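Long-range contacts in TonB-dependent siderophore receptor (Pseudomonas aeruginosa 39016, PDB 5NEC), which probably takes up ferric siderophores, and perhaps siderophore-drug conjugates, across the outer membrane with energy supplied through TonB: residues E594-F599 and T645-F650; L605-V610 and G630-N635; T272-Q277 and D310-Q315. All coordinates share one frame; numbering follows the deposited sequence.

Contact 1 of 3, residues E594-F599 and T645-F650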
loop_
_atom_site.group_PDB
_atom_site.type_symbol
_atom_site.label_atom_id
_atom_site.label_comp_id
_atom_site.label_asym_id
_atom_site.label_seq_id
_atom_site.Cartn_x
_atom_site.Cartn_y
_atom_site.Cartn_z
ATOM N N GLU A 594 -23.489 -11.995 -17.691
ATOM C CA GLU A 594 -22.369 -12.604 -18.409
ATOM C C GLU A 594 -21.372 -11.586 -18.949
ATOM O O GLU A 594 -20.178 -11.883 -19.021
ATOM C CB GLU A 594 -22.876 -13.489 -19.557
ATOM C CG GLU A 594 -23.520 -14.793 -19.093
ATOM C CD GLU A 594 -22.558 -15.680 -18.308
ATOM O OE1 GLU A 594 -21.343 -15.668 -18.625
ATOM O OE2 GLU A 594 -23.012 -16.382 -17.368
ATOM N N LYS A 595 -21.859 -10.400 -19.310
ATOM C CA LYS A 595 -21.022 -9.350 -19.901
ATOM C C LYS A 595 -20.610 -8.227 -18.941
ATOM O O LYS A 595 -19.708 -7.471 -19.258
ATOM C CB LYS A 595 -21.755 -8.740 -21.090
ATOM C CG LYS A 595 -22.137 -9.723 -22.170
ATOM C CD LYS A 595 -22.785 -8.966 -23.326
ATOM C CE LYS A 595 -22.755 -9.776 -24.599
ATOM N NZ LYS A 595 -23.520 -9.056 -25.639
ATOM N N TRP A 596 -21.242 -8.147 -17.772
ATOM C CA TRP A 596 -21.135 -6.990 -16.893
ATOM C C TRP A 596 -20.446 -7.376 -15.575
ATOM O O TRP A 596 -21.033 -8.085 -14.756
ATOM C CB TRP A 596 -22.539 -6.419 -16.642
ATOM C CG TRP A 596 -22.607 -5.126 -15.890
ATOM C CD1 TRP A 596 -21.622 -4.193 -15.763
ATOM C CD2 TRP A 596 -23.746 -4.601 -15.194
ATOM N NE1 TRP A 596 -22.065 -3.132 -15.017
ATOM C CE2 TRP A 596 -23.365 -3.354 -14.651
ATOM C CE3 TRP A 596 -25.048 -5.071 -14.963
ATOM C CZ2 TRP A 596 -24.237 -2.564 -13.893
ATOM C CZ3 TRP A 596 -25.916 -4.289 -14.209
ATOM C CH2 TRP A 596 -25.504 -3.044 -13.685
ATOM N N LYS A 597 -19.206 -6.899 -15.394
ATOM C CA LYS A 597 -18.411 -7.151 -14.188
ATOM C C LYS A 597 -18.351 -5.940 -13.265
ATOM O O LYS A 597 -18.449 -4.798 -13.701
ATOM C CB LYS A 597 -16.985 -7.564 -14.555
ATOM C CG LYS A 597 -16.933 -8.892 -15.271
ATOM C CD LYS A 597 -15.537 -9.472 -15.288
ATOM C CE LYS A 597 -14.626 -8.677 -16.204
ATOM N NZ LYS A 597 -13.363 -9.415 -16.467
ATOM N N VAL A 598 -18.163 -6.213 -11.979
ATOM C CA VAL A 598 -18.123 -5.174 -10.969
ATOM C C VAL A 598 -17.105 -5.497 -9.854
ATOM O O VAL A 598 -16.939 -6.654 -9.456
ATOM C CB VAL A 598 -19.542 -4.900 -10.414
ATOM C CG1 VAL A 598 -19.978 -5.975 -9.429
ATOM C CG2 VAL A 598 -19.620 -3.523 -9.781
ATOM N N PHE A 599 -16.400 -4.458 -9.403
ATOM C CA PHE A 599 -15.547 -4.522 -8.233
ATOM C C PHE A 599 -15.771 -3.212 -7.493
ATOM O O PHE A 599 -15.429 -2.151 -8.000
ATOM C CB PHE A 599 -14.098 -4.682 -8.664
ATOM C CG PHE A 599 -13.148 -4.943 -7.535
ATOM C CD1 PHE A 599 -12.988 -6.244 -7.029
ATOM C CD2 PHE A 599 -12.382 -3.907 -6.991
ATOM C CE1 PHE A 599 -12.102 -6.507 -5.988
ATOM C CE2 PHE A 599 -11.490 -4.162 -5.948
ATOM C CZ PHE A 599 -11.348 -5.464 -5.448
ATOM N N THR A 645 -16.212 -0.946 -12.949
ATOM C CA THR A 645 -17.051 -1.817 -13.754
ATOM C C THR A 645 -16.604 -1.909 -15.212
ATOM O O THR A 645 -16.143 -0.920 -15.787
ATOM C CB THR A 645 -18.522 -1.374 -13.679
ATOM O OG1 THR A 645 -19.332 -2.351 -14.328
ATOM C CG2 THR A 645 -18.762 -0.015 -14.338
ATOM N N THR A 646 -16.725 -3.108 -15.789
ATOM C CA THR A 646 -16.495 -3.313 -17.220
ATOM C C THR A 646 -17.680 -4.012 -17.860
ATOM O O THR A 646 -18.377 -4.802 -17.220
ATOM C CB THR A 646 -15.215 -4.116 -17.494
ATOM O OG1 THR A 646 -15.255 -5.366 -16.801
ATOM C CG2 THR A 646 -13.996 -3.309 -17.056
ATOM N N TYR A 647 -17.902 -3.692 -19.131
ATOM C CA TYR A 647 -18.985 -4.272 -19.912
ATOM C C TYR A 647 -18.438 -4.767 -21.251
ATOM O O TYR A 647 -17.816 -3.993 -21.981
ATOM C CB TYR A 647 -20.097 -3.244 -20.136
ATOM C CG TYR A 647 -21.374 -3.875 -20.634
ATOM C CD1 TYR A 647 -22.230 -4.538 -19.745
ATOM C CD2 TYR A 647 -21.723 -3.834 -21.992
ATOM C CE1 TYR A 647 -23.408 -5.118 -20.193
ATOM C CE2 TYR A 647 -22.891 -4.422 -22.449
ATOM C CZ TYR A 647 -23.729 -5.061 -21.546
ATOM O OH TYR A 647 -24.892 -5.651 -21.974
ATOM N N ASP A 648 -18.651 -6.055 -21.551
ATOM C CA ASP A 648 -18.306 -6.659 -22.854
ATOM C C ASP A 648 -19.357 -6.258 -23.908
ATOM O O ASP A 648 -20.230 -7.039 -24.271
ATOM C CB ASP A 648 -18.165 -8.192 -22.728
ATOM C CG ASP A 648 -16.970 -8.617 -21.822
ATOM O OD1 ASP A 648 -16.244 -7.749 -21.304
ATOM O OD2 ASP A 648 -16.733 -9.831 -21.632
ATOM N N ILE A 649 -19.254 -5.017 -24.375
ATOM C CA ILE A 649 -20.269 -4.372 -25.223
ATOM C C ILE A 649 -20.377 -4.979 -26.640
ATOM O O ILE A 649 -21.465 -5.022 -27.210
ATOM C CB ILE A 649 -20.043 -2.830 -25.290
ATOM C CG1 ILE A 649 -21.276 -2.117 -25.856
ATOM C CG2 ILE A 649 -18.806 -2.467 -26.112
ATOM C CD1 ILE A 649 -21.178 -0.604 -25.841
ATOM N N PHE A 650 -19.255 -5.408 -27.209
ATOM C CA PHE A 650 -19.245 -6.179 -28.445
ATOM C C PHE A 650 -18.335 -7.363 -28.179
ATOM O O PHE A 650 -17.659 -7.392 -27.154
ATOM C CB PHE A 650 -18.691 -5.353 -29.606
ATOM C CG PHE A 650 -19.521 -4.157 -29.955
ATOM C CD1 PHE A 650 -20.812 -4.322 -30.459
ATOM C CD2 PHE A 650 -19.019 -2.857 -29.799
ATOM C CE1 PHE A 650 -21.595 -3.214 -30.794
ATOM C CE2 PHE A 650 -19.797 -1.745 -30.127
ATOM C CZ PHE A 650 -21.086 -1.923 -30.627
#

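Contact 2 of 3, residues L605-V610 and G630-N635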
loop_
_atom_site.group_PDB
_atom_site.type_symbol
_atom_site.label_atom_id
_atom_site.label_comp_id
_atom_site.label_asym_id
_atom_site.label_seq_id
_atom_site.Cartn_x
_atom_site.Cartn_y
_atom_site.Cartn_z
ATOM N N LEU A 605 -16.622 5.098 8.418
ATOM C CA LEU A 605 -15.716 5.051 9.551
ATOM C C LEU A 605 -16.056 6.213 10.463
ATOM O O LEU A 605 -15.805 7.369 10.132
ATOM C CB LEU A 605 -14.273 5.157 9.062
ATOM C CG LEU A 605 -13.810 4.015 8.149
ATOM C CD1 LEU A 605 -12.453 4.313 7.533
ATOM C CD2 LEU A 605 -13.756 2.706 8.918
ATOM N N ASP A 606 -16.686 5.900 11.588
ATOM C CA ASP A 606 -16.957 6.881 12.626
ATOM C C ASP A 606 -15.858 6.703 13.648
ATOM O O ASP A 606 -15.870 5.732 14.394
ATOM C CB ASP A 606 -18.332 6.630 13.247
ATOM C CG ASP A 606 -18.615 7.515 14.430
ATOM O OD1 ASP A 606 -18.160 8.672 14.449
ATOM O OD2 ASP A 606 -19.309 7.051 15.351
ATOM N N SER A 607 -14.907 7.630 13.674
ATOM C CA SER A 607 -13.749 7.533 14.555
ATOM C C SER A 607 -13.707 8.662 15.571
ATOM O O SER A 607 -14.233 9.731 15.328
ATOM C CB SER A 607 -12.469 7.504 13.726
ATOM O OG SER A 607 -12.155 8.777 13.189
ATOM N N GLU A 608 -13.065 8.405 16.704
ATOM C CA GLU A 608 -13.034 9.345 17.815
ATOM C C GLU A 608 -11.838 9.138 18.725
ATOM O O GLU A 608 -11.466 8.001 18.994
ATOM C CB GLU A 608 -14.315 9.214 18.646
ATOM C CG GLU A 608 -14.451 10.293 19.725
ATOM C CD GLU A 608 -15.801 10.327 20.431
ATOM O OE1 GLU A 608 -16.778 9.710 19.955
ATOM O OE2 GLU A 608 -15.906 11.011 21.468
ATOM N N LEU A 609 -11.256 10.240 19.202
ATOM C CA LEU A 609 -10.337 10.217 20.356
ATOM C C LEU A 609 -11.123 10.504 21.642
ATOM O O LEU A 609 -11.886 11.468 21.676
ATOM C CB LEU A 609 -9.222 11.248 20.188
ATOM C CG LEU A 609 -8.205 10.958 19.072
ATOM C CD1 LEU A 609 -7.300 12.167 18.818
ATOM C CD2 LEU A 609 -7.379 9.701 19.383
ATOM N N VAL A 610 -10.926 9.684 22.688
ATOM C CA VAL A 610 -11.788 9.683 23.895
ATOM C C VAL A 610 -10.979 9.802 25.194
ATOM O O VAL A 610 -10.210 10.746 25.387
ATOM C CB VAL A 610 -12.664 8.401 23.972
ATOM C CG1 VAL A 610 -13.629 8.487 25.154
ATOM C CG2 VAL A 610 -13.442 8.187 22.677
ATOM N N GLY A 630 -12.857 13.973 21.571
ATOM C CA GLY A 630 -13.957 14.151 20.605
ATOM C C GLY A 630 -13.552 14.414 19.158
ATOM O O GLY A 630 -14.418 14.534 18.284
ATOM N N ASN A 631 -12.250 14.517 18.892
ATOM C CA ASN A 631 -11.754 14.703 17.535
ATOM C C ASN A 631 -11.737 13.393 16.737
ATOM O O ASN A 631 -11.584 12.302 17.305
ATOM C CB ASN A 631 -10.352 15.317 17.566
ATOM C CG ASN A 631 -10.343 16.728 18.150
ATOM O OD1 ASN A 631 -11.374 17.258 18.539
ATOM N ND2 ASN A 631 -9.174 17.333 18.203
ATOM N N GLU A 632 -11.911 13.520 15.421
ATOM C CA GLU A 632 -11.751 12.402 14.480
ATOM C C GLU A 632 -10.279 11.998 14.314
ATOM O O GLU A 632 -9.375 12.804 14.518
ATOM C CB GLU A 632 -12.335 12.764 13.110
ATOM C CG GLU A 632 -13.851 12.896 13.117
ATOM C CD GLU A 632 -14.429 13.386 11.804
ATOM O OE1 GLU A 632 -13.961 12.912 10.745
ATOM O OE2 GLU A 632 -15.351 14.232 11.836
ATOM N N MET A 633 -10.051 10.747 13.933
ATOM C CA MET A 633 -8.696 10.235 13.688
ATOM C C MET A 633 -8.216 10.864 12.388
ATOM O O MET A 633 -9.020 11.019 11.463
ATOM C CB MET A 633 -8.681 8.715 13.503
ATOM C CG MET A 633 -9.117 7.893 14.703
ATOM S SD MET A 633 -7.962 7.818 16.057
ATOM C CE MET A 633 -6.695 6.771 15.347
ATOM N N PRO A 634 -6.918 11.226 12.307
ATOM C CA PRO A 634 -6.409 11.714 11.024
ATOM C C PRO A 634 -6.418 10.617 9.960
ATOM O O PRO A 634 -6.466 9.445 10.292
ATOM C CB PRO A 634 -4.967 12.146 11.354
ATOM C CG PRO A 634 -4.599 11.368 12.581
ATOM C CD PRO A 634 -5.876 11.214 13.351
ATOM N N ASN A 635 -6.417 11.004 8.693
ATOM C CA ASN A 635 -6.282 10.048 7.579
ATOM C C ASN A 635 -7.369 8.969 7.588
ATOM O O ASN A 635 -7.121 7.821 7.252
ATOM C CB ASN A 635 -4.857 9.458 7.589
ATOM C CG ASN A 635 -3.797 10.551 7.618
ATOM O OD1 ASN A 635 -3.713 11.371 6.676
ATOM N ND2 ASN A 635 -3.010 10.609 8.688
#

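Contact 3 of 3, residues T272-Q277 and D310-Q315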
loop_
_atom_site.group_PDB
_atom_site.type_symbol
_atom_site.label_atom_id
_atom_site.label_comp_id
_atom_site.label_asym_id
_atom_site.label_seq_id
_atom_site.Cartn_x
_atom_site.Cartn_y
_atom_site.Cartn_z
ATOM N N THR A 272 14.565 21.943 -9.071
ATOM C CA THR A 272 15.127 20.942 -9.983
ATOM C C THR A 272 16.638 20.792 -9.853
ATOM O O THR A 272 17.153 19.712 -10.068
ATOM C CB THR A 272 14.768 21.230 -11.456
ATOM O OG1 THR A 272 15.089 22.589 -11.778
ATOM C CG2 THR A 272 13.303 21.005 -11.669
ATOM N N GLY A 273 17.337 21.862 -9.483
ATOM C CA GLY A 273 18.780 21.802 -9.241
ATOM C C GLY A 273 19.201 21.153 -7.933
ATOM O O GLY A 273 20.378 20.872 -7.764
ATOM N N ARG A 274 18.278 20.959 -6.989
ATOM C CA ARG A 274 18.617 20.482 -5.657
ATOM C C ARG A 274 17.959 19.172 -5.274
ATOM O O ARG A 274 18.605 18.309 -4.686
ATOM C CB ARG A 274 18.261 21.537 -4.605
ATOM C CG ARG A 274 18.456 21.068 -3.172
ATOM C CD ARG A 274 18.134 22.127 -2.136
ATOM N NE ARG A 274 16.709 22.236 -1.866
ATOM C CZ ARG A 274 16.177 23.105 -1.002
ATOM N NH1 ARG A 274 16.949 23.960 -0.327
ATOM N NH2 ARG A 274 14.856 23.144 -0.827
ATOM N N ASP A 275 16.665 19.040 -5.535
ATOM C CA ASP A 275 15.874 17.978 -4.911
ATOM C C ASP A 275 16.008 16.655 -5.654
ATOM O O ASP A 275 16.104 16.645 -6.863
ATOM C CB ASP A 275 14.396 18.395 -4.793
ATOM C CG ASP A 275 14.199 19.675 -3.938
ATOM O OD1 ASP A 275 15.104 20.042 -3.150
ATOM O OD2 ASP A 275 13.130 20.313 -4.074
ATOM N N PHE A 276 16.026 15.550 -4.915
ATOM C CA PHE A 276 16.193 14.226 -5.503
ATOM C C PHE A 276 15.554 13.171 -4.611
ATOM O O PHE A 276 15.404 13.368 -3.409
ATOM C CB PHE A 276 17.692 13.902 -5.761
ATOM C CG PHE A 276 18.576 13.982 -4.528
ATOM C CD1 PHE A 276 18.657 12.921 -3.641
ATOM C CD2 PHE A 276 19.322 15.129 -4.259
ATOM C CE1 PHE A 276 19.448 12.996 -2.510
ATOM C CE2 PHE A 276 20.121 15.209 -3.135
ATOM C CZ PHE A 276 20.182 14.139 -2.253
ATOM N N GLN A 277 15.184 12.050 -5.206
ATOM C CA GLN A 277 14.598 10.944 -4.472
ATOM C C GLN A 277 15.075 9.650 -5.125
ATOM O O GLN A 277 14.625 9.290 -6.192
ATOM C CB GLN A 277 13.087 11.096 -4.490
ATOM C CG GLN A 277 12.309 10.112 -3.663
ATOM C CD GLN A 277 10.844 10.122 -4.019
ATOM O OE1 GLN A 277 10.204 11.162 -4.060
ATOM N NE2 GLN A 277 10.334 8.966 -4.389
ATOM N N ASP A 310 17.786 7.655 -0.386
ATOM C CA ASP A 310 18.542 8.886 -0.374
ATOM C C ASP A 310 17.612 9.983 -0.966
ATOM O O ASP A 310 17.466 10.107 -2.209
ATOM C CB ASP A 310 19.838 8.664 -1.165
ATOM C CG ASP A 310 20.804 9.824 -1.075
ATOM O OD1 ASP A 310 20.643 10.750 -0.246
ATOM O OD2 ASP A 310 21.747 9.820 -1.879
ATOM N N TYR A 311 16.954 10.715 -0.051
ATOM C CA TYR A 311 15.885 11.667 -0.363
ATOM C C TYR A 311 16.248 13.061 0.138
ATOM O O TYR A 311 16.721 13.198 1.259
ATOM C CB TYR A 311 14.569 11.279 0.335
ATOM C CG TYR A 311 13.908 9.971 -0.060
ATOM C CD1 TYR A 311 14.400 9.169 -1.096
ATOM C CD2 TYR A 311 12.749 9.533 0.594
ATOM C CE1 TYR A 311 13.775 7.983 -1.452
ATOM C CE2 TYR A 311 12.111 8.342 0.231
ATOM C CZ TYR A 311 12.632 7.578 -0.788
ATOM O OH TYR A 311 12.042 6.403 -1.172
ATOM N N LEU A 312 15.992 14.077 -0.688
ATOM C CA LEU A 312 16.052 15.492 -0.307
ATOM C C LEU A 312 14.974 16.263 -1.074
ATOM O O LEU A 312 15.012 16.337 -2.312
ATOM C CB LEU A 312 17.412 16.081 -0.644
ATOM C CG LEU A 312 17.627 17.604 -0.564
ATOM C CD1 LEU A 312 17.352 18.068 0.823
ATOM C CD2 LEU A 312 19.037 18.011 -0.943
ATOM N N TRP A 313 14.036 16.860 -0.348
ATOM C CA TRP A 313 12.893 17.496 -0.991
ATOM C C TRP A 313 12.491 18.789 -0.282
ATOM O O TRP A 313 12.992 19.102 0.802
ATOM C CB TRP A 313 11.725 16.502 -1.091
ATOM C CG TRP A 313 10.989 16.246 0.174
ATOM C CD1 TRP A 313 9.806 16.791 0.532
ATOM C CD2 TRP A 313 11.370 15.370 1.238
ATOM N NE1 TRP A 313 9.418 16.327 1.767
ATOM C CE2 TRP A 313 10.354 15.440 2.223
ATOM C CE3 TRP A 313 12.460 14.511 1.453
ATOM C CZ2 TRP A 313 10.406 14.695 3.426
ATOM C CZ3 TRP A 313 12.501 13.773 2.646
ATOM C CH2 TRP A 313 11.485 13.880 3.615
ATOM N N THR A 314 11.579 19.526 -0.920
ATOM C CA THR A 314 11.132 20.841 -0.445
ATOM C C THR A 314 9.714 20.771 0.123
ATOM O O THR A 314 8.854 20.097 -0.424
ATOM C CB THR A 314 11.184 21.861 -1.592
ATOM O OG1 THR A 314 12.521 21.937 -2.110
ATOM C CG2 THR A 314 10.714 23.251 -1.136
ATOM N N GLN A 315 9.490 21.454 1.237
ATOM C CA GLN A 315 8.137 21.630 1.800
ATOM C C GLN A 315 7.792 23.117 1.780
ATOM O O GLN A 315 8.584 23.940 2.243
ATOM C CB GLN A 315 8.059 21.114 3.221
ATOM C CG GLN A 315 8.612 19.719 3.357
ATOM C CD GLN A 315 8.410 19.107 4.727
ATOM O OE1 GLN A 315 8.827 17.972 4.942
ATOM N NE2 GLN A 315 7.790 19.842 5.660
HETATM O O HOH W 1 10.811 19.072 -3.757
#

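Contact 1 of 3, residues E594-F599 and T645-F650
Trp596 lays its CB against the rim of the Tyr647 ring, 3.6 Å from CD1, and the two aromatic groups meet as an offset edge-to-face pair. The tyrosine turns its edge toward the face of the indole five-membered ring, with the planes at 66°. Lys595 adds to the packing on this tyrosine: its CB sits over one face of the ring, offset toward the rim, and its extended chain runs on past the backbone O of Asp648, with CD 3.3 Å away. On the same side of the sheet as Trp596 and Tyr647, the hydroxyl of Thr645 ties side chain to main chain. OG1 lies anti to the backbone N (chi1 -172°), which carries it across to donate to Lys597 O at 2.7 Å. Trp596 NE1 reaches the same OG1 at 2.9 Å, but the bond is bent to 124° and weak. Lys597 O therefore has two donors: the hydroxyl comes in nearly end-on, while Thr646 N, at 3.2 Å, stands above the carbonyl plane. These are neighbouring antiparallel strands, 596-609 and 639-650, of the transmembrane barrel characteristic of TonB-dependent receptors. Lys597 and Thr646 form a hydrogen-bonded pair, flanked by the non-hydrogen-bonded pairs Trp596-Tyr647 and Val598-Thr645. Lys597 N gives a bond to Thr646 O, and Asp648 N closes the series on Lys595 O at 2.9 Å, just where Asp648 makes an inverse gamma turn. On the opposite face of the sheet, Lys597 passes its CE within 3.4 Å of Thr646 OG1. Its NZ goes on to bond Thr31 O, and its charge also lies against the Tyr33 ring in a cation-pi contact, so this face meets the N-terminal part of the chain, with Gln60 and Asp64 of helix 59-64 close by.

Contact 2 of 3, residues L605-V610 and G630-N635
Leu609, Met633 and Ser607 carry most of this contact. Ser607 points its side chain toward the loop 630-635, and OG accepts a straight bond from Met633 N, 3.0 Å long with an angle of 167° at the hydrogen. With chi1 at 74°, OG stands between the backbone N and the carbonyl carbon of its own residue, facing the N-H of Met633. The methionine then folds back over the serine: its chain bends at chi2 and chi3, putting CG 3.5 Å from Ser607 CB and swinging the sulfur on toward the leucine. There SD meets Leu609 CD2 at 3.9 Å, the two side chains crossing at about a right angle, while Ser579 of strand 579-589 touches both.

The main chain of Leu609 is gripped at each end. Its N donates to Asn631 O at 2.8 Å, and its O takes the N-H of Gly630 at 2.7 Å. Asn631 O also receives a CA-H contact from Glu608. The side-chain amide of Asn631 looks elsewhere, its ND2 bonding Val669 O, and Glu632 N goes to Asn671 OD1, so residues near the end of strand 653-666 hold the far side of the loop.

What results is an irregular loop, returning toward strand 639-650, that docks on the end of strand 596-609, as befits the long strand-connecting loops of a TonB-dependent receptor barrel.

Contact 3 of 3, residues T272-Q277 and D310-Q315
Phe276 and Leu312 make the apolar half of this contact, and it is closely packed. Leu312 CB sits over one face of the phenyl ring, 3.9 Å from its centroid, and CD2 adds a touch on Phe276 CE2. The ring gets there from the crowded position, CG between the backbone N and the carbonyl carbon (chi1 57°), which leaves its CD1 edge against Asp310 O, in plane with it. The carboxylate of Asp310 is turned 74° from the ring and lies near CE1; its OD1 bonds Tyr377 OH. Beneath these side chains the backbones join as a hydrogen-bonded antiparallel pair, Phe276 N to Leu312 O and Leu312 N to Phe276 O, both 2.9 Å. On the other face of the sheet, Gln277 CG rests on the Tyr311 ring, 3.6 Å from its centroid.

Toward Thr314 the direct strand pairing gives way to a polar end that holds an ordered water. Thr314 OG1 donates to Asp275 OD2 at 2.6 Å, on the syn side of the carboxylate, and accepts from Arg274 NH2 at 2.9 Å. Arg274 bends at chi3 to bring the guanidinium round, and its NE makes a salt bridge to Asp275 OD1, so threonine, aspartate and arginine close a ring of bonds. The water donates to Asp275 OD2 and accepts from Thr314 N, adding a link from the carboxylate to the main chain of Thr314 beside the direct hydroxyl bond; Leu271 N also binds OD2. The buried carboxylate is thus met from several sides, which would be expected to stabilise its charged form.

Trp415 lies against Arg274 in a cation-pi contact. Strands 276-291 and 296-316 form a beta hairpin of the barrel, with strand 225-238 flanking the first and strand 327-354 the second; Pro90 touches both Gln277 and Tyr311.

Overall arrangement
Along the chain contact 3 comes first, closing before the other two begin; contact 2 then falls between the two segments of contact 1. Contacts 1 and 2 share strand 596-609: contact 1 pairs its start with the end of strand 639-650, and contact 2 docks the intervening loop on its other end, their centres about 38 Å apart. Contact 3 belongs to another hairpin of the same barrel, its centre about 44 Å from that of contact 1 and 33 Å from that of contact 2. None touches another. Together they sample barrel-wall pairing and loop attachment around the plug domain of a presumed siderophore transporter.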